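Local coordinates for FERM, ARHGEF and pleckstrin domain-containing protein 2 (PDB 6D2K) that activates RAC1 as a guanine nucleotide exchange factor in semaphorin signalling, integrin regulation and actin remodelling, and is represented here by its FERM domain, at residues A[60-65]-A[274-279]; A[124-129]-A[169-174]; A[134-137]-A[143-146]; A[206-211]-A[217-222]. All blocks are in the same frame, centred on the assembly; numbering follows the deposited sequence.

The four contacts are spread over the three lobes of the FERM domain. Interaction 1 spans the widest sequence gap, pairing strand 60-62 of the ubiquitin-like lobe with helix 267-284 of the PH-like lobe, and the other three fall between its segments along the chain. Interactions 2 and 3 lie in the helical central lobe, share helix 121-136 and have centres about 10 Å apart; interaction 3 falls within the span of interaction 2, and interaction 4 follows both. Interaction 4 is a hairpin of the PH-like lobe, about 19 Å from interaction 1 between centres and touching it through Cys277 SG and Val217 CG2 (4.0 Å). Three contacts thus lie within single lobes, and interaction 1 bridges two.

Interaction 1. Residues A[60-65]-A[274-279]; sequences WIWLEP and WKICVE
The indole of Trp62 meets Ile276 obliquely: the terminal CD1 methyl of the isoleucine approaches the pyrrole side of the ring, with Ile276 CD1 4.0 Å from Trp62 NE1. The same indole takes part in a cation-pi interaction with Lys86. A second flat group, the carboxylate of Glu64, is addressed at both oxygens by one ammonium, Lys275 NZ lying 3.0 Å from Glu64 OE1 and equally far from Glu64 OE2. The salt bridge is clear, although each of its two hydrogen bonds is weak, as expected when one nitrogen is shared by a forked acceptor. On the helix, away from strand 60-62, Val278 CG2 sits 3.6 Å above one face of the Trp274 ring, offset toward the rim, and Trp274 NE1 is hydrogen-bonded to Leu237 O.

Lys275 reaches Glu64 with an extended chain that meets the glutamate side chain at about a right angle. In Ile276, CG1 anti to the backbone N (chi1 -169°) directs the branch to the indole, and the second torsion turns CD1 toward it. Glu279 lies near this bridge, Glu64 OE1 being 6.1 Å from Glu279 OE2, but its own salt bridge with Lys86 probably offsets the like charges.

Strand 60-62 is an outermost strand of the ubiquitin-like sheet, paired with strand 49-54, while Leu63 packs inward on helix 30-41. Helix 267-284 belongs to the PH-like lobe, so this surface contact joins the two lobes.

Interaction 2. Residues A[124-129]-A[169-174]; sequences AALLIS and QRHTGQ
His171 reaches from the loop after helix 161-168 to Ser129 and Leu126 on helix 121-136. From CB, which points toward the helix, the side chain runs to CG, placed beside the backbone N and anti to the carbonyl carbon (chi1 -52°), and the imidazole then extends edge-on to the helix. CD2 comes first: His171 CD2 lies 3.5 Å from Ser129 O, which sits at the edge of the ring and in its plane. At the tip, NE2 donates a hydrogen bond to the serine hydroxyl, with His171 NE2 2.8 Å from Ser129 OG and the oxygen only 11° out of the ring plane. On the other flank of NE2, CE1 meets an apolar methyl, Leu126 CD1 being 4.2 Å from His171 CE1.

The hydroxyl passes the bonding on. Ser129 OG, between the backbone N and the carbonyl carbon, donates in turn to Leu126 O at 2.7 Å, so this buried oxygen accepts one bond and gives another. The ring of His171 is also stacked with that of His130. Without the imidazole, as with an alanine here, Ser129 OG would probably lose its donor and a gap would open beside Leu126.

Behind the imidazole, His171 to Gln174 form a type II beta turn, closed by Gln174 N bonding to His171 O, with Gly173 taking the positive-phi third position common in such turns. A helix serine bonded to the carbonyl of Leu126, a turn earlier, thereby ties an interhelical turn to the all-helical central lobe of the FERM domain, whose fold resembles acyl-CoA-binding protein.

Interaction 3. Residues A[134-137]-A[143-146]; sequences SEIG and LDRE
Ile136 and Leu143 reach toward each other tip to tip, Ile136 CD1 lying 4.1 Å from Leu143 CG. The isoleucine gets there through its less common first torsion: CG1 lies between the backbone N and the carbonyl carbon (chi1 65°), and an extended second torsion then sends CD1 straight out toward helix 141-150. Leu143 answers with CG anti to the backbone N, a setting that also brings Leu143 CD2 to 3.8 Å from Ile136 O. This leucine is modelled in two conformers, however, so its part of the contact is tentative.

Asp144 crosses the isoleucine obliquely. Its OD1 comes within 3.6 Å of Ile136 CD1, a simple van der Waals approach, whereas OD2 is engaged by His168 ND1 in a hydrogen bond that probably holds the carboxylate in its present orientation.

Gly137 leaves the helical conformation with positive phi (82°), at angles where a side chain would collide with Ile136 O.

The contact thus closes the short connection between helices 121-136 and 141-150 of the central lobe. Ile136 also packs on His147, and Asp144 rests on Leu165 of helix 161-168.

Interaction 4. Residues A[206-211]-A[217-222]; sequences TKINLA and VLVFQG
Asn209 and Phe220 form the first shell, an antiparallel hydrogen-bonded pair: Asn209 N lies 2.7 Å from Phe220 O, and Phe220 N 2.8 Å from Asn209 O. Both bonds are nearly straight, the less straight of them at 168°. Ala211 and Leu218 repeat the pattern, Leu218 N standing 2.8 Å from Ala211 O. The intervening pair, Leu210 and Val219, is non-hydrogen-bonded and packs its side chains alongside one another on the opposite sheet face, with Leu210 CD2 3.8 Å from Val219 CG2.

The Asn209 amide adds a side-chain bond. With CG beside the backbone N (chi1 -71°), Asn209 ND2 reaches Gly222 O at 2.8 Å, the acceptor lying in the amide plane. A leucine in its place would probably leave Gly222 O without this donor and the strand end less firmly tethered. One water bridges nearby, donating to Lys207 O and accepting from Gly222 N. On the face shared by Asn209, Ala211 CB approaches the Phe220 ring obliquely, 4.2 Å from Phe220 CE2.

Further out, Phe197 meets the Phe220 ring, while Phe262 packs against Ile208, Leu210 and Val219 on the other face. Strands 198-201 and 224-230 flank the pair through backbone bonds. The two strands, 147° apart in direction, form a twisted beta hairpin within the antiparallel sheet of the PH-like C-terminal lobe.

Interaction 1. Residues A[60-65]-A[274-279]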
loop_
_atom_site.group_PDB
_atom_site.type_symbol
_atom_site.label_atom_id
_atom_site.label_comp_id
_atom_site.label_asym_id
_atom_site.label_seq_id
_atom_site.Cartn_x
_atom_site.Cartn_y
_atom_site.Cartn_z
ATOM N N TRP A 60 -1.911 -7.221 7.369
ATOM C CA TRP A 60 -2.209 -7.495 5.969
ATOM C C TRP A 60 -1.131 -8.347 5.317
ATOM O O TRP A 60 0.064 -8.120 5.509
ATOM C CB TRP A 60 -2.377 -6.188 5.195
ATOM C CG TRP A 60 -3.587 -5.420 5.604
ATOM C CD1 TRP A 60 -3.643 -4.384 6.493
ATOM C CD2 TRP A 60 -4.926 -5.629 5.146
ATOM N NE1 TRP A 60 -4.937 -3.932 6.613
ATOM C CE2 TRP A 60 -5.745 -4.686 5.803
ATOM C CE3 TRP A 60 -5.514 -6.526 4.251
ATOM C CZ2 TRP A 60 -7.115 -4.612 5.586
ATOM C CZ3 TRP A 60 -6.871 -6.454 4.038
ATOM C CH2 TRP A 60 -7.662 -5.499 4.704
ATOM N N ILE A 61 -1.556 -9.326 4.529
ATOM C CA ILE A 61 -0.619 -10.147 3.781
ATOM C C ILE A 61 -1.019 -10.243 2.299
ATOM O O ILE A 61 -2.199 -10.219 1.958
ATOM C CB ILE A 61 -0.405 -11.530 4.448
ATOM C CG1 ILE A 61 -0.647 -12.678 3.471
ATOM C CG2 ILE A 61 -1.251 -11.669 5.707
ATOM C CD1 ILE A 61 -0.442 -14.044 4.087
ATOM N N TRP A 62 -0.022 -10.296 1.427
ATOM C CA TRP A 62 -0.253 -10.365 -0.014
ATOM C C TRP A 62 -0.576 -11.765 -0.519
ATOM O O TRP A 62 0.041 -12.758 -0.106
ATOM C CB TRP A 62 0.982 -9.859 -0.755
ATOM C CG TRP A 62 1.247 -8.402 -0.551
ATOM C CD1 TRP A 62 2.247 -7.838 0.187
ATOM C CD2 TRP A 62 0.491 -7.320 -1.100
ATOM N NE1 TRP A 62 2.159 -6.457 0.129
ATOM C CE2 TRP A 62 1.087 -6.125 -0.659
ATOM C CE3 TRP A 62 -0.647 -7.248 -1.915
ATOM C CZ2 TRP A 62 0.578 -4.869 -1.004
ATOM C CZ3 TRP A 62 -1.136 -6.009 -2.268
ATOM C CH2 TRP A 62 -0.519 -4.836 -1.815
ATOM N N LEU A 63 -1.540 -11.850 -1.427
ATOM C CA LEU A 63 -1.783 -13.102 -2.139
ATOM C C LEU A 63 -0.592 -13.432 -3.034
ATOM O O LEU A 63 -0.142 -12.587 -3.808
ATOM C CB LEU A 63 -3.066 -12.998 -2.973
ATOM C CG LEU A 63 -3.526 -14.300 -3.634
ATOM C CD1 LEU A 63 -4.108 -15.238 -2.585
ATOM C CD2 LEU A 63 -4.561 -14.013 -4.689
ATOM N N GLU A 64 -0.072 -14.656 -2.913
ATOM C CA GLU A 64 1.064 -15.099 -3.731
ATOM C C GLU A 64 0.569 -15.709 -5.045
ATOM O O GLU A 64 -0.322 -16.552 -5.049
ATOM C CB GLU A 64 1.933 -16.106 -2.951
ATOM C CG GLU A 64 2.470 -15.569 -1.627
ATOM C CD GLU A 64 3.445 -16.516 -0.949
ATOM O OE1 GLU A 64 4.585 -16.645 -1.437
ATOM O OE2 GLU A 64 3.077 -17.123 0.077
ATOM N N PRO A 65 1.146 -15.287 -6.174
ATOM C CA PRO A 65 0.610 -15.720 -7.471
ATOM C C PRO A 65 0.865 -17.195 -7.793
ATOM O O PRO A 65 0.096 -17.768 -8.564
ATOM C CB PRO A 65 1.355 -14.828 -8.470
ATOM C CG PRO A 65 2.606 -14.420 -7.754
ATOM C CD PRO A 65 2.197 -14.265 -6.322
ATOM N N TRP A 274 10.765 -9.897 4.650
ATOM C CA TRP A 274 11.785 -10.314 3.708
ATOM C C TRP A 274 11.217 -10.422 2.294
ATOM O O TRP A 274 11.821 -9.943 1.333
ATOM C CB TRP A 274 12.387 -11.663 4.154
ATOM C CG TRP A 274 13.357 -12.238 3.181
ATOM C CD1 TRP A 274 14.686 -11.910 3.030
ATOM C CD2 TRP A 274 13.091 -13.266 2.226
ATOM N NE1 TRP A 274 15.243 -12.666 2.023
ATOM C CE2 TRP A 274 14.291 -13.506 1.518
ATOM C CE3 TRP A 274 11.958 -14.015 1.905
ATOM C CZ2 TRP A 274 14.383 -14.449 0.506
ATOM C CZ3 TRP A 274 12.052 -14.952 0.891
ATOM C CH2 TRP A 274 13.263 -15.169 0.214
ATOM N N LYS A 275 10.059 -11.058 2.167
ATOM C CA LYS A 275 9.453 -11.266 0.848
ATOM C C LYS A 275 9.180 -9.939 0.141
ATOM O O LYS A 275 9.502 -9.788 -1.034
ATOM C CB LYS A 275 8.142 -12.059 0.945
ATOM C CG LYS A 275 8.285 -13.563 1.274
ATOM C CD LYS A 275 6.921 -14.257 1.205
ATOM C CE LYS A 275 7.063 -15.768 1.374
ATOM N NZ LYS A 275 5.742 -16.456 1.366
ATOM N N ILE A 276 8.589 -8.979 0.848
ATOM C CA ILE A 276 8.247 -7.710 0.197
ATOM C C ILE A 276 9.510 -6.933 -0.151
ATOM O O ILE A 276 9.549 -6.228 -1.167
ATOM C CB ILE A 276 7.236 -6.858 1.011
ATOM C CG1 ILE A 276 6.712 -5.677 0.160
ATOM C CG2 ILE A 276 7.868 -6.311 2.261
ATOM C CD1 ILE A 276 5.945 -6.094 -1.078
ATOM N N CYS A 277 10.558 -7.068 0.660
ATOM C CA CYS A 277 11.825 -6.407 0.322
ATOM C C CYS A 277 12.440 -6.994 -0.940
ATOM O O CYS A 277 12.880 -6.260 -1.824
ATOM C CB CYS A 277 12.839 -6.496 1.454
ATOM S SG CYS A 277 12.480 -5.485 2.882
ATOM N N VAL A 278 12.496 -8.317 -1.019
ATOM C CA VAL A 278 13.036 -8.951 -2.209
ATOM C C VAL A 278 12.216 -8.556 -3.438
ATOM O O VAL A 278 12.768 -8.249 -4.494
ATOM C CB VAL A 278 13.082 -10.472 -2.058
ATOM C CG1 VAL A 278 13.422 -11.114 -3.396
ATOM C CG2 VAL A 278 14.108 -10.848 -0.987
ATOM N N GLU A 279 10.895 -8.540 -3.303
ATOM C CA GLU A 279 10.051 -8.144 -4.424
ATOM C C GLU A 279 10.270 -6.688 -4.861
ATOM O O GLU A 279 10.293 -6.408 -6.058
ATOM C CB GLU A 279 8.584 -8.442 -4.126
ATOM C CG GLU A 279 8.309 -9.945 -4.078
ATOM C CD GLU A 279 6.869 -10.276 -3.772
ATOM O OE1 GLU A 279 6.123 -9.379 -3.336
ATOM O OE2 GLU A 279 6.490 -11.444 -3.960
#

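Interaction 2. Residues A[124-129]-A[169-174]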
loop_
_atom_site.group_PDB
_atom_site.type_symbol
_atom_site.label_atom_id
_atom_site.label_comp_id
_atom_site.label_asym_id
_atom_site.label_seq_id
_atom_site.Cartn_x
_atom_site.Cartn_y
_atom_site.Cartn_z
ATOM N N ALA A 124 -3.141 17.539 4.568
ATOM C CA ALA A 124 -4.214 16.554 4.552
ATOM C C ALA A 124 -5.469 17.172 3.953
ATOM O O ALA A 124 -6.141 16.567 3.111
ATOM C CB ALA A 124 -4.492 16.046 5.965
ATOM N N ALA A 125 -5.786 18.376 4.419
ATOM C CA ALA A 125 -6.956 19.116 3.956
ATOM C C ALA A 125 -6.868 19.401 2.459
ATOM O O ALA A 125 -7.874 19.290 1.719
ATOM C CB ALA A 125 -7.068 20.417 4.731
ATOM N N LEU A 126 -5.671 19.768 2.005
ATOM C CA LEU A 126 -5.452 20.002 0.582
ATOM C C LEU A 126 -5.651 18.723 -0.239
ATOM O O LEU A 126 -6.303 18.742 -1.283
ATOM C CB LEU A 126 -4.058 20.592 0.354
ATOM C CG LEU A 126 -3.687 20.912 -1.090
ATOM C CD1 LEU A 126 -4.673 21.946 -1.678
ATOM C CD2 LEU A 126 -2.238 21.403 -1.156
ATOM N N LEU A 127 -5.078 17.612 0.209
ATOM C CA LEU A 127 -5.305 16.330 -0.457
ATOM C C LEU A 127 -6.794 16.023 -0.578
ATOM O O LEU A 127 -7.274 15.656 -1.658
ATOM C CB LEU A 127 -4.620 15.187 0.318
ATOM C CG LEU A 127 -3.129 15.041 0.070
ATOM C CD1 LEU A 127 -2.515 14.096 1.110
ATOM C CD2 LEU A 127 -2.874 14.515 -1.332
ATOM N N ILE A 128 -7.518 16.129 0.531
ATOM C CA ILE A 128 -8.944 15.829 0.523
ATOM C C ILE A 128 -9.681 16.770 -0.424
ATOM O O ILE A 128 -10.583 16.339 -1.129
ATOM C CB ILE A 128 -9.550 15.894 1.929
ATOM C CG1 ILE A 128 -8.872 14.859 2.825
ATOM C CG2 ILE A 128 -11.061 15.646 1.885
ATOM C CD1 ILE A 128 -9.214 15.011 4.299
ATOM N N SER A 129 -9.271 18.035 -0.473
ATOM C CA SER A 129 -9.954 18.987 -1.356
ATOM C C SER A 129 -9.843 18.587 -2.833
ATOM O O SER A 129 -10.778 18.796 -3.621
ATOM C CB SER A 129 -9.463 20.425 -1.124
ATOM O OG SER A 129 -8.166 20.636 -1.655
ATOM N N GLN A 169 -12.520 25.409 -2.879
ATOM C CA GLN A 169 -12.976 26.575 -3.637
ATOM C C GLN A 169 -11.947 27.023 -4.669
ATOM O O GLN A 169 -12.295 27.688 -5.652
ATOM C CB GLN A 169 -13.299 27.739 -2.695
ATOM C CG GLN A 169 -14.490 27.500 -1.818
ATOM C CD GLN A 169 -14.654 28.576 -0.764
ATOM O OE1 GLN A 169 -14.801 29.758 -1.084
ATOM N NE2 GLN A 169 -14.642 28.171 0.501
ATOM N N ARG A 170 -10.686 26.660 -4.460
ATOM C CA ARG A 170 -9.614 27.060 -5.364
ATOM C C ARG A 170 -9.534 26.207 -6.629
ATOM O O ARG A 170 -8.797 26.543 -7.549
ATOM C CB ARG A 170 -8.253 26.988 -4.659
ATOM C CG ARG A 170 -8.205 27.683 -3.319
ATOM C CD ARG A 170 -6.827 27.542 -2.684
ATOM N NE ARG A 170 -6.776 28.254 -1.415
ATOM C CZ ARG A 170 -5.659 28.481 -0.731
ATOM N NH1 ARG A 170 -4.493 28.053 -1.195
ATOM N NH2 ARG A 170 -5.715 29.140 0.416
ATOM N N HIS A 171 -10.260 25.087 -6.663
ATOM C CA HIS A 171 -10.063 24.106 -7.731
ATOM C C HIS A 171 -11.109 24.176 -8.822
ATOM O O HIS A 171 -11.262 23.223 -9.583
ATOM C CB HIS A 171 -10.074 22.683 -7.171
ATOM C CG HIS A 171 -9.143 22.478 -6.020
ATOM N ND1 HIS A 171 -7.955 23.164 -5.885
ATOM C CD2 HIS A 171 -9.219 21.637 -4.959
ATOM C CE1 HIS A 171 -7.342 22.768 -4.783
ATOM N NE2 HIS A 171 -8.085 21.838 -4.204
ATOM N N THR A 172 -11.808 25.306 -8.886
ATOM C CA THR A 172 -12.851 25.543 -9.874
ATOM C C THR A 172 -12.483 25.052 -11.269
ATOM O O THR A 172 -11.443 25.410 -11.811
ATOM C CB THR A 172 -13.160 27.043 -9.945
ATOM O OG1 THR A 172 -13.532 27.494 -8.640
ATOM C CG2 THR A 172 -14.307 27.298 -10.905
ATOM N N GLY A 173 -13.349 24.228 -11.848
ATOM C CA GLY A 173 -13.159 23.754 -13.207
ATOM C C GLY A 173 -12.174 22.626 -13.462
ATOM O O GLY A 173 -12.039 22.163 -14.593
ATOM N N GLN A 174 -11.462 22.179 -12.431
ATOM C CA GLN A 174 -10.489 21.103 -12.634
ATOM C C GLN A 174 -11.141 19.733 -12.865
ATOM O O GLN A 174 -12.124 19.388 -12.230
ATOM C CB GLN A 174 -9.467 21.056 -11.484
ATOM C CG GLN A 174 -8.446 22.194 -11.607
ATOM C CD GLN A 174 -7.504 22.301 -10.425
ATOM O OE1 GLN A 174 -7.136 21.297 -9.801
ATOM N NE2 GLN A 174 -7.081 23.533 -10.125
#

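Interaction 3. Residues A[134-137]-A[143-146]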
loop_
_atom_site.group_PDB
_atom_site.type_symbol
_atom_site.label_atom_id
_atom_site.label_comp_id
_atom_site.label_asym_id
_atom_site.label_seq_id
_atom_site.Cartn_x
_atom_site.Cartn_y
_atom_site.Cartn_z
ATOM N N SER A 134 -12.257 15.690 -7.687
ATOM C CA SER A 134 -12.350 14.559 -8.605
ATOM C C SER A 134 -13.697 13.855 -8.526
ATOM O O SER A 134 -14.212 13.408 -9.549
ATOM C CB SER A 134 -11.232 13.531 -8.355
ATOM O OG SER A 134 -11.474 12.761 -7.190
ATOM N N GLU A 135 -14.263 13.746 -7.325
ATOM C CA GLU A 135 -15.425 12.889 -7.137
ATOM C C GLU A 135 -16.742 13.630 -7.298
ATOM O O GLU A 135 -17.667 13.122 -7.940
ATOM C CB GLU A 135 -15.369 12.188 -5.775
ATOM C CG GLU A 135 -16.518 11.197 -5.571
ATOM C CD GLU A 135 -16.186 10.115 -4.566
ATOM O OE1 GLU A 135 -15.134 9.462 -4.715
ATOM O OE2 GLU A 135 -16.990 9.897 -3.633
ATOM N N ILE A 136 -16.841 14.814 -6.706
ATOM C CA ILE A 136 -18.109 15.564 -6.763
ATOM C C ILE A 136 -18.018 16.864 -7.562
ATOM O O ILE A 136 -19.021 17.552 -7.743
ATOM C CB ILE A 136 -18.704 15.861 -5.361
ATOM C CG1 ILE A 136 -17.797 16.792 -4.552
ATOM C CG2 ILE A 136 -19.012 14.568 -4.625
ATOM C CD1 ILE A 136 -18.399 17.182 -3.197
ATOM N N GLY A 137 -16.824 17.216 -8.038
ATOM C CA GLY A 137 -16.670 18.395 -8.870
ATOM C C GLY A 137 -16.558 19.713 -8.128
ATOM O O GLY A 137 -16.138 19.756 -6.970
ATOM N N LEU A 143 -23.213 20.940 -1.001
ATOM C CA LEU A 143 -22.826 19.683 -1.632
ATOM C C LEU A 143 -21.633 19.071 -0.906
ATOM O O LEU A 143 -21.614 17.869 -0.640
ATOM C CB LEU A 143 -22.474 19.923 -3.102
ATOM C CG LEU A 143 -22.075 18.710 -3.944
ATOM C CD1 LEU A 143 -23.309 17.902 -4.289
ATOM C CD2 LEU A 143 -21.357 19.151 -5.222
ATOM N N ASP A 144 -20.646 19.909 -0.592
ATOM C CA ASP A 144 -19.446 19.452 0.125
ATOM C C ASP A 144 -19.789 18.918 1.513
ATOM O O ASP A 144 -19.340 17.846 1.894
ATOM C CB ASP A 144 -18.415 20.578 0.258
ATOM C CG ASP A 144 -17.568 20.770 -0.997
ATOM O OD1 ASP A 144 -18.093 20.633 -2.124
ATOM O OD2 ASP A 144 -16.373 21.103 -0.859
ATOM N N ARG A 145 -20.566 19.686 2.275
ATOM C CA ARG A 145 -20.912 19.287 3.637
ATOM C C ARG A 145 -21.730 18.003 3.675
ATOM O O ARG A 145 -21.497 17.139 4.515
ATOM C CB ARG A 145 -21.635 20.416 4.375
ATOM C CG ARG A 145 -20.755 21.640 4.592
ATOM C CD ARG A 145 -21.370 22.624 5.573
ATOM N NE ARG A 145 -20.457 23.726 5.859
ATOM C CZ ARG A 145 -19.565 23.726 6.844
ATOM N NH1 ARG A 145 -19.463 22.679 7.651
ATOM N NH2 ARG A 145 -18.779 24.779 7.024
ATOM N N GLU A 146 -22.697 17.864 2.775
ATOM C CA GLU A 146 -23.460 16.628 2.733
ATOM C C GLU A 146 -22.579 15.445 2.338
ATOM O O GLU A 146 -22.694 14.360 2.903
ATOM C CB GLU A 146 -24.688 16.751 1.816
ATOM C CG GLU A 146 -25.775 17.650 2.387
ATOM C CD GLU A 146 -27.040 17.693 1.525
ATOM O OE1 GLU A 146 -27.131 16.948 0.527
ATOM O OE2 GLU A 146 -27.954 18.477 1.850
#

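Interaction 4. Residues A[206-211]-A[217-222]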
loop_
_atom_site.group_PDB
_atom_site.type_symbol
_atom_site.label_atom_id
_atom_site.label_comp_id
_atom_site.label_asym_id
_atom_site.label_seq_id
_atom_site.Cartn_x
_atom_site.Cartn_y
_atom_site.Cartn_z
ATOM N N THR A 206 16.593 -1.481 20.706
ATOM C CA THR A 206 15.730 -0.334 20.468
ATOM C C THR A 206 14.574 -0.725 19.562
ATOM O O THR A 206 14.781 -1.362 18.540
ATOM C CB THR A 206 16.518 0.800 19.814
ATOM O OG1 THR A 206 17.636 1.124 20.648
ATOM C CG2 THR A 206 15.635 2.037 19.610
ATOM N N LYS A 207 13.359 -0.353 19.946
ATOM C CA LYS A 207 12.194 -0.620 19.108
ATOM C C LYS A 207 12.171 0.332 17.912
ATOM O O LYS A 207 12.221 1.561 18.070
ATOM C CB LYS A 207 10.897 -0.508 19.914
ATOM C CG LYS A 207 10.780 -1.503 21.059
ATOM C CD LYS A 207 10.855 -2.941 20.562
ATOM C CE LYS A 207 10.601 -3.941 21.687
ATOM N NZ LYS A 207 10.573 -5.352 21.196
ATOM N N ILE A 208 12.116 -0.245 16.711
ATOM C CA ILE A 208 12.087 0.543 15.480
ATOM C C ILE A 208 11.005 0.035 14.534
ATOM O O ILE A 208 10.397 -1.002 14.775
ATOM C CB ILE A 208 13.468 0.544 14.763
ATOM C CG1 ILE A 208 13.981 -0.883 14.531
ATOM C CG2 ILE A 208 14.491 1.318 15.574
ATOM C CD1 ILE A 208 13.427 -1.547 13.295
ATOM N N ASN A 209 10.758 0.791 13.473
ATOM C CA ASN A 209 9.831 0.371 12.435
ATOM C C ASN A 209 10.602 0.175 11.145
ATOM O O ASN A 209 11.268 1.096 10.668
ATOM C CB ASN A 209 8.730 1.417 12.241
ATOM C CG ASN A 209 7.760 1.460 13.408
ATOM O OD1 ASN A 209 7.218 0.436 13.822
ATOM N ND2 ASN A 209 7.546 2.648 13.951
ATOM N N LEU A 210 10.532 -1.030 10.592
ATOM C CA LEU A 210 11.132 -1.320 9.294
ATOM C C LEU A 210 10.143 -1.030 8.173
ATOM O O LEU A 210 8.922 -1.206 8.318
ATOM C CB LEU A 210 11.580 -2.783 9.203
ATOM C CG LEU A 210 12.751 -3.166 10.097
ATOM C CD1 LEU A 210 13.000 -4.663 10.016
ATOM C CD2 LEU A 210 14.009 -2.413 9.693
ATOM N N ALA A 211 10.678 -0.571 7.051
ATOM C CA ALA A 211 9.857 -0.369 5.858
ATOM C C ALA A 211 10.704 -0.568 4.623
ATOM O O ALA A 211 11.922 -0.711 4.702
ATOM C CB ALA A 211 9.211 1.024 5.864
ATOM N N VAL A 217 15.799 -0.321 1.847
ATOM C CA VAL A 217 15.214 -0.710 3.110
ATOM C C VAL A 217 15.373 0.423 4.098
ATOM O O VAL A 217 16.439 1.045 4.191
ATOM C CB VAL A 217 15.849 -2.005 3.632
ATOM C CG1 VAL A 217 15.241 -2.405 4.982
ATOM C CG2 VAL A 217 15.634 -3.094 2.602
ATOM N N LEU A 218 14.300 0.698 4.824
ATOM C CA LEU A 218 14.218 1.887 5.645
ATOM C C LEU A 218 14.040 1.558 7.115
ATOM O O LEU A 218 13.389 0.572 7.467
ATOM C CB LEU A 218 13.054 2.773 5.171
ATOM C CG LEU A 218 12.925 3.049 3.671
ATOM C CD1 LEU A 218 11.675 3.893 3.424
ATOM C CD2 LEU A 218 14.129 3.786 3.130
ATOM N N VAL A 219 14.617 2.395 7.974
ATOM C CA VAL A 219 14.437 2.267 9.412
ATOM C C VAL A 219 13.864 3.554 9.991
ATOM O O VAL A 219 14.416 4.639 9.782
ATOM C CB VAL A 219 15.765 1.941 10.141
ATOM C CG1 VAL A 219 15.530 1.840 11.649
ATOM C CG2 VAL A 219 16.337 0.648 9.613
ATOM N N PHE A 220 12.751 3.421 10.705
ATOM C CA PHE A 220 12.134 4.531 11.415
ATOM C C PHE A 220 12.210 4.245 12.910
ATOM O O PHE A 220 12.076 3.105 13.337
ATOM C CB PHE A 220 10.663 4.665 11.020
ATOM C CG PHE A 220 10.444 5.169 9.628
ATOM C CD1 PHE A 220 9.989 6.464 9.417
ATOM C CD2 PHE A 220 10.652 4.355 8.529
ATOM C CE1 PHE A 220 9.761 6.938 8.140
ATOM C CE2 PHE A 220 10.430 4.817 7.251
ATOM C CZ PHE A 220 9.982 6.122 7.052
ATOM N N GLN A 221 12.453 5.277 13.706
ATOM C CA GLN A 221 12.288 5.157 15.141
ATOM C C GLN A 221 11.021 5.925 15.441
ATOM O O GLN A 221 10.933 7.122 15.161
ATOM C CB GLN A 221 13.483 5.737 15.897
ATOM C CG GLN A 221 13.430 5.480 17.394
ATOM C CD GLN A 221 14.768 5.694 18.070
ATOM O OE1 GLN A 221 14.888 5.575 19.292
ATOM N NE2 GLN A 221 15.787 6.004 17.278
ATOM N N GLY A 222 10.020 5.236 15.974
ATOM C CA GLY A 222 8.696 5.823 16.023
ATOM C C GLY A 222 8.300 6.235 14.617
ATOM O O GLY A 222 8.214 5.401 13.717
HETATM O O HOH W 1 9.814 2.594 17.287
#